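Local coordinates for protein spherulin-4 (PDB 5C5G) that is a glycoside hydrolase that binds N-acetyl-D-galactosamine and probably acts in galactosaminogalactan biosynthesis, as its Aspergillus fumigatus counterpart does, at residues A[168-173]-A[196-201]; A[149-154]-A[162-167]; A[95-100]-A[138-143]. All coordinates share one frame; numbering follows the deposited sequence.

Contact 1 of 3, residues A[168-173]-A[196-201]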
loop_
_atom_site.group_PDB
_atom_site.type_symbol
_atom_site.label_atom_id
_atom_site.label_comp_id
_atom_site.label_asym_id
_atom_site.label_seq_id
_atom_site.Cartn_x
_atom_site.Cartn_y
_atom_site.Cartn_z
ATOM N N THR A 168 -1.458 6.291 -5.830
ATOM C CA THR A 168 -1.700 7.220 -4.748
ATOM C C THR A 168 -2.943 6.786 -4.004
ATOM O O THR A 168 -3.989 6.560 -4.611
ATOM C CB THR A 168 -1.911 8.654 -5.288
ATOM O OG1 THR A 168 -0.715 9.109 -5.926
ATOM C CG2 THR A 168 -2.232 9.621 -4.189
ATOM N N VAL A 169 -2.827 6.689 -2.684
ATOM C CA VAL A 169 -3.959 6.397 -1.812
ATOM C C VAL A 169 -4.783 7.657 -1.643
ATOM O O VAL A 169 -4.447 8.541 -0.872
ATOM C CB VAL A 169 -3.489 5.871 -0.445
ATOM C CG1 VAL A 169 -4.690 5.438 0.370
ATOM C CG2 VAL A 169 -2.496 4.708 -0.597
ATOM N N VAL A 170 -5.878 7.733 -2.390
ATOM C CA VAL A 170 -6.716 8.929 -2.410
ATOM C C VAL A 170 -7.916 8.835 -1.493
ATOM O O VAL A 170 -8.629 9.827 -1.341
ATOM C CB VAL A 170 -7.190 9.293 -3.834
ATOM C CG1 VAL A 170 -6.000 9.633 -4.732
ATOM C CG2 VAL A 170 -8.059 8.199 -4.454
ATOM N N PHE A 171 -8.129 7.676 -0.876
ATOM C CA PHE A 171 -9.176 7.497 0.108
ATOM C C PHE A 171 -8.605 6.582 1.177
ATOM O O PHE A 171 -8.117 5.496 0.857
ATOM C CB PHE A 171 -10.446 6.887 -0.506
ATOM C CG PHE A 171 -11.557 6.793 0.488
ATOM C CD1 PHE A 171 -11.658 5.695 1.319
ATOM C CD2 PHE A 171 -12.444 7.849 0.659
ATOM C CE1 PHE A 171 -12.638 5.640 2.289
ATOM C CE2 PHE A 171 -13.440 7.787 1.611
ATOM C CZ PHE A 171 -13.533 6.696 2.422
ATOM N N GLU A 172 -8.645 7.025 2.431
ATOM C CA GLU A 172 -8.180 6.235 3.560
ATOM C C GLU A 172 -9.050 6.614 4.750
ATOM O O GLU A 172 -8.738 7.565 5.471
ATOM C CB GLU A 172 -6.690 6.483 3.868
ATOM C CG GLU A 172 -6.168 5.536 4.953
ATOM C CD GLU A 172 -4.984 6.026 5.742
ATOM O OE1 GLU A 172 -4.306 6.978 5.324
ATOM O OE2 GLU A 172 -4.746 5.437 6.826
ATOM N N ALA A 173 -10.139 5.894 4.955
ATOM C CA ALA A 173 -11.107 6.308 5.950
ATOM C C ALA A 173 -12.089 5.197 6.209
ATOM O O ALA A 173 -11.993 4.110 5.648
ATOM C CB ALA A 173 -11.827 7.569 5.484
ATOM N N ASP A 196 -5.795 3.267 -12.664
ATOM C CA ASP A 196 -4.476 2.656 -12.505
ATOM C C ASP A 196 -3.555 3.468 -11.598
ATOM O O ASP A 196 -2.568 2.946 -11.110
ATOM C CB ASP A 196 -3.798 2.447 -13.861
ATOM C CG ASP A 196 -4.458 1.370 -14.703
ATOM O OD1 ASP A 196 -5.352 0.664 -14.202
ATOM O OD2 ASP A 196 -4.058 1.226 -15.884
ATOM N N GLN A 197 -3.867 4.735 -11.400
ATOM C CA GLN A 197 -3.085 5.617 -10.540
ATOM C C GLN A 197 -3.523 5.626 -9.083
ATOM O O GLN A 197 -2.884 6.292 -8.279
ATOM C CB GLN A 197 -3.187 7.040 -11.069
ATOM C CG GLN A 197 -2.659 7.188 -12.461
ATOM C CD GLN A 197 -2.830 8.592 -12.953
ATOM O OE1 GLN A 197 -3.945 9.038 -13.169
ATOM N NE2 GLN A 197 -1.737 9.320 -13.073
ATOM N N LEU A 198 -4.633 4.955 -8.763
ATOM C CA LEU A 198 -5.349 5.207 -7.519
ATOM C C LEU A 198 -5.502 3.979 -6.651
ATOM O O LEU A 198 -5.709 2.853 -7.131
ATOM C CB LEU A 198 -6.742 5.742 -7.835
ATOM C CG LEU A 198 -6.791 6.951 -8.775
ATOM C CD1 LEU A 198 -8.245 7.337 -9.032
ATOM C CD2 LEU A 198 -5.999 8.117 -8.232
ATOM N N CYS A 199 -5.418 4.222 -5.347
ATOM C CA CYS A 199 -5.631 3.205 -4.332
ATOM C C CYS A 199 -6.690 3.682 -3.360
ATOM O O CYS A 199 -6.789 4.875 -3.050
ATOM C CB CYS A 199 -4.326 2.927 -3.584
ATOM S SG CYS A 199 -4.427 1.805 -2.208
ATOM N N ALA A 200 -7.471 2.734 -2.860
ATOM C CA ALA A 200 -8.515 2.989 -1.879
ATOM C C ALA A 200 -8.322 2.084 -0.679
ATOM O O ALA A 200 -8.181 0.869 -0.833
ATOM C CB ALA A 200 -9.880 2.750 -2.467
ATOM N N VAL A 201 -8.376 2.688 0.502
ATOM C CA VAL A 201 -8.285 1.991 1.769
ATOM C C VAL A 201 -9.555 2.293 2.563
ATOM O O VAL A 201 -9.798 3.447 2.945
ATOM C CB VAL A 201 -7.054 2.454 2.551
ATOM C CG1 VAL A 201 -7.055 1.882 3.964
ATOM C CG2 VAL A 201 -5.780 2.033 1.839
HETATM O O HOH W 1 -0.503 8.027 -8.403
#
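Thr168 to Glu172 and Leu198 to Val201 are neighbouring parallel strands of the closed eight-stranded (beta/alpha) barrel, joined through helix 175-180 as a beta-alpha-beta unit. Their short axes diverge by 44°. Both backbone polar groups of Cys199 are used: its N donates to Thr168 O at 2.8 Å, and its O accepts Val170 N at 3.1 Å, in the carbonyl plane. Further along, Val201 N reaches Phe171 O (2.8 Å), and Ala173 N closes the series on Val201 O. Between the bridges Val169-Cys199 and Glu172-Val201 the first strand has one residue more than the second, a beta bulge at Val170 and Phe171, where Val170 drops to nearly helical backbone angles (psi -5°). Inside the barrel Val169 straddles two neighbours, CG2 on Cys199 SG at 3.8 Å and CG1 on Val201 CG2 at 3.9 Å, while Phe11 of strand 9-13 covers Cys199 and Val201. On the outer side Val170 CG1 meets Leu198 CD2, and the ring of Phe171 turns its CD1 edge to Val201 O at 3.3 Å, edge-to-face with Phe178. At the C-terminal end of the strand, CG of Glu172, anti to the backbone N (chi1 -174°), lies beside Val201 CG1 at 3.9 Å, both side chains pointing the same way. Its carboxylate is held beyond the strands, OE1 by Asn152 ND2 and OE2 by Tyr238 OH. Glu172 binds N-acetyl-D-galactosamine, as does Asp116, whose side chain is about 5 Å away. The buried N of Phe171, at the bulge, has no partner in the model, consistent with the interrupted pairing there; the Val201 contact along CG and the two bonds to the carboxylate oxygens probably restrict how Glu172 can turn within the binding site.

Contact 2 of 3, residues A[149-154]-A[162-167]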
loop_
_atom_site.group_PDB
_atom_site.type_symbol
_atom_site.label_atom_id
_atom_site.label_comp_id
_atom_site.label_asym_id
_atom_site.label_seq_id
_atom_site.Cartn_x
_atom_site.Cartn_y
_atom_site.Cartn_z
ATOM N N VAL A 149 6.747 3.363 -6.597
ATOM C CA VAL A 149 6.505 4.511 -5.732
ATOM C C VAL A 149 5.015 4.625 -5.457
ATOM O O VAL A 149 4.206 4.726 -6.388
ATOM C CB VAL A 149 6.975 5.812 -6.393
ATOM C CG1 VAL A 149 6.571 7.032 -5.559
ATOM C CG2 VAL A 149 8.484 5.793 -6.573
ATOM N N VAL A 150 4.656 4.612 -4.177
ATOM C CA VAL A 150 3.274 4.859 -3.765
ATOM C C VAL A 150 3.260 6.050 -2.828
ATOM O O VAL A 150 4.157 6.189 -1.996
ATOM C CB VAL A 150 2.640 3.617 -3.093
ATOM C CG1 VAL A 150 1.226 3.894 -2.568
ATOM C CG2 VAL A 150 2.600 2.455 -4.067
ATOM N N HIS A 151 2.260 6.914 -2.987
ATOM C CA HIS A 151 2.035 8.035 -2.092
ATOM C C HIS A 151 0.779 7.809 -1.292
ATOM O O HIS A 151 -0.211 7.309 -1.832
ATOM C CB HIS A 151 1.823 9.314 -2.898
ATOM C CG HIS A 151 3.051 9.820 -3.566
ATOM N ND1 HIS A 151 3.032 10.895 -4.421
ATOM C CD2 HIS A 151 4.338 9.407 -3.498
ATOM C CE1 HIS A 151 4.262 11.128 -4.850
ATOM N NE2 HIS A 151 5.070 10.238 -4.309
ATOM N N ASN A 152 0.780 8.229 -0.037
ATOM C CA ASN A 152 -0.435 8.231 0.776
ATOM C C ASN A 152 -0.776 9.603 1.350
ATOM O O ASN A 152 -0.421 9.923 2.481
ATOM C CB ASN A 152 -0.366 7.247 1.924
ATOM C CG ASN A 152 -1.688 7.164 2.663
ATOM O OD1 ASN A 152 -2.734 7.587 2.151
ATOM N ND2 ASN A 152 -1.653 6.675 3.895
ATOM N N PRO A 153 -1.517 10.399 0.580
ATOM C CA PRO A 153 -2.043 11.645 1.129
ATOM C C PRO A 153 -3.258 11.396 2.003
ATOM O O PRO A 153 -3.674 12.309 2.715
ATOM C CB PRO A 153 -2.434 12.444 -0.124
ATOM C CG PRO A 153 -2.689 11.403 -1.166
ATOM C CD PRO A 153 -1.720 10.295 -0.875
ATOM N N GLY A 154 -3.827 10.202 1.944
ATOM C CA GLY A 154 -4.960 9.849 2.779
ATOM C C GLY A 154 -6.241 10.579 2.417
ATOM O O GLY A 154 -7.178 10.620 3.221
ATOM N N LEU A 162 -0.368 13.118 -9.093
ATOM C CA LEU A 162 -0.625 11.713 -9.375
ATOM C C LEU A 162 0.432 11.094 -10.273
ATOM O O LEU A 162 0.769 9.920 -10.115
ATOM C CB LEU A 162 -1.996 11.528 -10.001
ATOM C CG LEU A 162 -3.158 11.900 -9.092
ATOM C CD1 LEU A 162 -4.466 11.821 -9.865
ATOM C CD2 LEU A 162 -3.251 11.039 -7.838
ATOM N N SER A 163 0.963 11.854 -11.216
ATOM C CA SER A 163 1.909 11.274 -12.167
ATOM C C SER A 163 3.306 11.100 -11.562
ATOM O O SER A 163 4.168 10.484 -12.195
ATOM C CB SER A 163 1.969 12.097 -13.446
ATOM O OG SER A 163 2.472 13.375 -13.159
ATOM N N THR A 164 3.532 11.597 -10.350
ATOM C CA THR A 164 4.818 11.406 -9.679
ATOM C C THR A 164 4.928 10.072 -8.946
ATOM O O THR A 164 6.001 9.709 -8.460
ATOM C CB THR A 164 5.129 12.556 -8.698
ATOM O OG1 THR A 164 4.261 12.531 -7.557
ATOM C CG2 THR A 164 4.986 13.876 -9.398
ATOM N N ALA A 165 3.836 9.329 -8.872
ATOM C CA ALA A 165 3.792 8.045 -8.175
ATOM C C ALA A 165 3.165 7.003 -9.092
ATOM O O ALA A 165 2.411 7.342 -10.020
ATOM C CB ALA A 165 2.999 8.154 -6.879
ATOM N N ASP A 166 3.454 5.737 -8.840
ATOM C CA ASP A 166 2.767 4.655 -9.521
ATOM C C ASP A 166 1.338 4.496 -9.037
ATOM O O ASP A 166 0.430 4.214 -9.830
ATOM C CB ASP A 166 3.543 3.360 -9.339
ATOM C CG ASP A 166 4.883 3.416 -10.006
ATOM O OD1 ASP A 166 4.907 3.504 -11.254
ATOM O OD2 ASP A 166 5.937 3.388 -9.337
ATOM N N SER A 167 1.121 4.716 -7.743
ATOM C CA SER A 167 -0.222 4.722 -7.156
ATOM C C SER A 167 -0.281 5.707 -6.026
ATOM O O SER A 167 0.722 5.913 -5.337
ATOM C CB SER A 167 -0.607 3.338 -6.634
ATOM O OG SER A 167 -0.636 2.388 -7.686
#
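Ala165 places its CB over the face of the His151 imidazole, 3.6 Å from the ring centroid and only 6° off the normal, a CH-pi contact almost exactly over the centre. Thr164 comes to the same ring from another direction: its OG1 lies near the ring plane at the edge, 3.0 Å from His151 CE1, and is itself hydrogen-bonded to Tyr161 O. In His151 CG is anti to the carbonyl carbon (chi1 -71°), and the end of the side chain comes near the loop, where Ala165 meets one face and Thr164 the edge. This is the close-packed part, together with Val149 CG1 against Ala165 CB at 4.0 Å. Backbone pairing is straightforward at His151 N to Ser167 O (3.0 Å), while Val149 O has two donors, Asp166 N at 2.8 Å and, weakly, Ser167 N at 3.4 Å. The looser side is at Asp166, which is partly exposed. It folds back, and OD2 accepts Val149 N at 2.9 Å through its anti lone pair while also forming a salt bridge with Lys138. Asp166 thus holds Val149 at both ends, by its side chain at N and its backbone N at O, just before the parallel bridge of Val150 with Ser167. Strand 112-116 lines the other edge of strand 148-152, and helix 124-139 packs outside Val149 and Thr164, with Thr134, Val137, Leu127 and Arg131.

Contact 3 of 3, residues A[95-100]-A[138-143]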
loop_
_atom_site.group_PDB
_atom_site.type_symbol
_atom_site.label_atom_id
_atom_site.label_comp_id
_atom_site.label_asym_id
_atom_site.label_seq_id
_atom_site.Cartn_x
_atom_site.Cartn_y
_atom_site.Cartn_z
ATOM N N THR A 95 18.265 3.032 3.318
ATOM C CA THR A 95 18.356 1.959 4.306
ATOM C C THR A 95 17.624 0.732 3.776
ATOM O O THR A 95 18.180 -0.363 3.735
ATOM C CB THR A 95 17.789 2.421 5.667
ATOM O OG1 THR A 95 18.564 3.529 6.159
ATOM C CG2 THR A 95 17.854 1.312 6.687
ATOM N N TYR A 96 16.378 0.895 3.345
ATOM C CA TYR A 96 15.669 -0.232 2.732
ATOM C C TYR A 96 16.435 -0.777 1.535
ATOM O O TYR A 96 16.544 -2.000 1.353
ATOM C CB TYR A 96 14.286 0.183 2.248
ATOM C CG TYR A 96 13.215 0.387 3.301
ATOM C CD1 TYR A 96 12.740 -0.659 4.081
ATOM C CD2 TYR A 96 12.665 1.644 3.497
ATOM C CE1 TYR A 96 11.751 -0.465 5.014
ATOM C CE2 TYR A 96 11.681 1.857 4.421
ATOM C CZ TYR A 96 11.211 0.794 5.185
ATOM O OH TYR A 96 10.231 0.947 6.127
ATOM N N ALA A 97 16.940 0.111 0.688
ATOM C CA ALA A 97 17.603 -0.333 -0.521
ATOM C C ALA A 97 18.824 -1.193 -0.227
ATOM O O ALA A 97 19.137 -2.090 -0.992
ATOM C CB ALA A 97 18.015 0.852 -1.357
ATOM N N ALA A 98 19.516 -0.893 0.874
ATOM C CA ALA A 98 20.739 -1.601 1.218
ATOM C C ALA A 98 20.476 -2.893 1.958
ATOM O O ALA A 98 21.412 -3.648 2.189
ATOM C CB ALA A 98 21.671 -0.707 2.027
ATOM N N TRP A 99 19.225 -3.172 2.321
ATOM C CA TRP A 99 18.908 -4.398 3.046
ATOM C C TRP A 99 19.525 -5.685 2.461
ATOM O O TRP A 99 20.113 -6.463 3.204
ATOM C CB TRP A 99 17.392 -4.563 3.194
ATOM C CG TRP A 99 16.774 -3.830 4.348
ATOM C CD1 TRP A 99 17.391 -3.033 5.257
ATOM C CD2 TRP A 99 15.393 -3.871 4.723
ATOM N NE1 TRP A 99 16.483 -2.572 6.190
ATOM C CE2 TRP A 99 15.246 -3.078 5.878
ATOM C CE3 TRP A 99 14.265 -4.510 4.193
ATOM C CZ2 TRP A 99 14.015 -2.918 6.526
ATOM C CZ3 TRP A 99 13.051 -4.352 4.832
ATOM C CH2 TRP A 99 12.939 -3.566 5.990
ATOM N N PRO A 100 19.380 -5.937 1.149
ATOM C CA PRO A 100 19.879 -7.225 0.641
ATOM C C PRO A 100 21.395 -7.314 0.685
ATOM O O PRO A 100 21.928 -8.399 0.933
ATOM C CB PRO A 100 19.355 -7.271 -0.800
ATOM C CG PRO A 100 18.968 -5.875 -1.120
ATOM C CD PRO A 100 18.546 -5.241 0.160
ATOM N N LYS A 138 13.829 5.467 -8.032
ATOM C CA LYS A 138 14.103 4.853 -9.330
ATOM C C LYS A 138 15.592 4.649 -9.573
ATOM O O LYS A 138 15.966 3.804 -10.383
ATOM C CB LYS A 138 13.518 5.701 -10.459
ATOM C CG LYS A 138 12.002 5.868 -10.413
ATOM C CD LYS A 138 11.229 4.583 -10.664
ATOM C CE LYS A 138 9.715 4.853 -10.700
ATOM N NZ LYS A 138 8.865 3.607 -10.652
ATOM N N GLY A 139 16.446 5.423 -8.905
ATOM C CA GLY A 139 17.876 5.382 -9.166
ATOM C C GLY A 139 18.723 4.643 -8.148
ATOM O O GLY A 139 19.941 4.539 -8.309
ATOM N N THR A 140 18.103 4.117 -7.100
ATOM C CA THR A 140 18.851 3.480 -6.023
ATOM C C THR A 140 18.842 1.964 -6.159
ATOM O O THR A 140 17.785 1.323 -6.171
ATOM C CB THR A 140 18.290 3.885 -4.653
ATOM O OG1 THR A 140 18.384 5.311 -4.485
ATOM C CG2 THR A 140 19.086 3.238 -3.542
ATOM N N SER A 141 20.041 1.391 -6.260
ATOM C CA SER A 141 20.183 -0.046 -6.360
ATOM C C SER A 141 19.632 -0.695 -5.095
ATOM O O SER A 141 19.875 -0.215 -3.987
ATOM C CB SER A 141 21.651 -0.427 -6.531
ATOM O OG SER A 141 21.765 -1.811 -6.802
ATOM N N GLY A 142 18.924 -1.801 -5.274
ATOM C CA GLY A 142 18.341 -2.530 -4.165
ATOM C C GLY A 142 16.826 -2.430 -4.097
ATOM O O GLY A 142 16.186 -3.169 -3.354
ATOM N N LEU A 143 16.239 -1.529 -4.883
ATOM C CA LEU A 143 14.786 -1.364 -4.926
ATOM C C LEU A 143 14.188 -1.897 -6.223
ATOM O O LEU A 143 13.018 -1.663 -6.509
ATOM C CB LEU A 143 14.424 0.107 -4.730
ATOM C CG LEU A 143 14.902 0.696 -3.414
ATOM C CD1 LEU A 143 14.637 2.189 -3.382
ATOM C CD2 LEU A 143 14.251 0.028 -2.226
HETATM O O HOH W 2 15.554 -3.630 -0.682
#
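Ala97 points its CB into the turn that follows helix 124-139 and meets three residues of it. Thr140 CG2, anti to the backbone N, touches that methyl at 3.4 Å, tighter than usual van der Waals contact. Ser141 O comes as near, at 3.4 Å, and Leu143 adds CG at 3.7 Å, its CD2 reaching past to the alanine CA. The threonine hydroxyl is turned the other way, to Val136 O. Gly142, which has no side chain, brings its CA to 3.3 Å from Ala97 O in a CA-H...O contact (157° at the hydrogen); its phi of 109° suits the third position of the type II turn from Thr140 to Leu143. In the barrel's outer layer, this seats the turn between helix 124-139 and strand 148-152 on helix 86-103, which packs on the outside of the sheet through Tyr96 and Trp99. The seat has direct apolar touches, and a water lies 2.8 Å from both Tyr96 O and Gly142 O and can bridge them, though it has further acceptors to share its protons with. Leu143 CD2 also grazes Tyr96 CB, while the tyrosine ring leads away from the turn. That ring sets CD1 3.4 Å above the plane of the Trp99 indole, offset toward its rim, and Tyr96 OH bonds to the backbone O of Tyr76, a residue that binds N-acetyl-D-galactosamine.

From the N terminus, contact 3 comes first: it closes the loop that leaves helix 86-103, runs through strand 112-116 and helix 124-139, and returns at the turn 138-143. Contact 2 then closes the short connection between strands 148-152 and 167-172, where no regular helix intervenes, and contact 1 closes the longer crossover to strand 198-203. The three are in series; none nests or crosses. The Lys138-Asp166 salt bridge ties contact 3 to contact 2 although their centres are 19 Å apart. Contacts 2 and 1 adjoin in the sheet, where Val169 N probably bonds to His151 O, whereas contacts 1 and 3 lie on opposite sides of the chain's centre.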